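Local coordinates for protein chitinase (Thermococcus kodakarensis KOD1, PDB 5DHE) that hydrolyses chitin as a chitinase with dual catalytic domains, the fragment here being a chitin-binding domain that probably holds the enzyme on its insoluble substrate, at residues S46-W49 with S50-K53. Residues are numbered along the deposited sequence; the frame is centred on the assembly and turned at random.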
# COMPACT_ATOMS: atom_id res chain seq x y z
N SER A 46 11.25 -4.64 -4.56
CA SER A 46 12.64 -4.28 -4.83
C SER A 46 12.96 -2.80 -4.64
O SER A 46 14.12 -2.41 -4.62
CB SER A 46 13.00 -4.75 -6.25
OG SER A 46 12.13 -4.16 -7.22
N SER A 47 11.93 -1.96 -4.53
CA SER A 47 12.13 -0.53 -4.31
C SER A 47 10.96 -0.03 -3.48
O SER A 47 9.83 -0.47 -3.69
CB SER A 47 12.13 0.26 -5.64
OG SER A 47 13.27 -0.03 -6.43
N VAL A 48 11.23 0.89 -2.55
CA VAL A 48 10.19 1.47 -1.72
C VAL A 48 10.49 2.97 -1.57
O VAL A 48 11.64 3.35 -1.35
CB VAL A 48 10.17 0.89 -0.29
CG1 VAL A 48 8.96 1.47 0.47
CG2 VAL A 48 10.10 -0.64 -0.32
N TRP A 49 9.45 3.79 -1.68
CA TRP A 49 9.59 5.22 -1.52
C TRP A 49 8.54 5.77 -0.56
O TRP A 49 7.35 5.47 -0.66
CB TRP A 49 9.48 5.92 -2.88
CG TRP A 49 10.66 5.64 -3.78
CD1 TRP A 49 11.93 6.13 -3.66
CD2 TRP A 49 10.68 4.75 -4.89
NE1 TRP A 49 12.74 5.60 -4.63
CE2 TRP A 49 12.00 4.74 -5.41
CE3 TRP A 49 9.71 3.94 -5.51
CZ2 TRP A 49 12.37 3.97 -6.51
CZ3 TRP A 49 10.08 3.17 -6.60
CH2 TRP A 49 11.40 3.19 -7.09
N SER A 50 9.03 6.55 0.40
CA SER A 50 8.18 7.23 1.37
C SER A 50 7.41 6.36 2.35
O SER A 50 6.44 6.83 2.95
CB SER A 50 7.22 8.17 0.64
OG SER A 50 7.95 9.11 -0.12
N ALA A 51 7.85 5.12 2.53
CA ALA A 51 7.22 4.20 3.48
C ALA A 51 8.24 3.21 4.01
O ALA A 51 9.24 2.94 3.34
CB ALA A 51 6.08 3.44 2.80
N ASN A 52 7.98 2.67 5.19
CA ASN A 52 8.82 1.63 5.78
C ASN A 52 8.14 0.33 5.42
O ASN A 52 6.92 0.29 5.27
CB ASN A 52 8.90 1.78 7.30
CG ASN A 52 9.64 3.03 7.72
OD1 ASN A 52 9.15 3.80 8.55
ND2 ASN A 52 10.80 3.24 7.15
N LYS A 53 8.92 -0.74 5.30
CA LYS A 53 8.39 -2.03 4.91
C LYS A 53 8.73 -3.15 5.88
O LYS A 53 9.84 -3.23 6.40
CB LYS A 53 8.91 -2.39 3.51
CG LYS A 53 8.45 -3.74 3.00
CD LYS A 53 8.91 -4.01 1.58
CE LYS A 53 10.44 -4.05 1.48
NZ LYS A 53 10.99 -5.22 2.22
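Val-48 meets Ala-51 and Lys-53 where the chain passes from one sheet of a beta-sandwich to the other: strand 45-49 is an edge of the four-stranded sheet, strand 51-56 an edge of the five-stranded one. The two short strand segments run at 140° to each other with axes 6.5 Å apart at closest approach, yet they are bridged by side chains rather than by backbone pairing. The valine's two methyls divide the work. With chi1 at -175°, CG1 swings opposite the backbone N and reaches Ala-51, 3.2 Å from its carbonyl O and 4.2 Å from its CB. That leaves CG2 beside N, facing Lys-53 at 4.0 Å from CD; the bend at the lysine's third torsion brings CE to 3.9 Å from CG2, and the fourth turns NZ on beyond it. Phe-62 of strand 59-64 touches both Val-48 and Lys-53, while Ala-51 rests on Phe-75. Further back, a classic bulge sets the backbones of Ser-46 and Ser-47 against the single residue Ile-78, and Trp-49 pairs with Gly-76 through the backbone. Reversal of the chain falls on Ser-50, whose positive phi of 66° interrupts the extended run; its carbonyl O accepts a hydrogen bond from Asn-68 ND2.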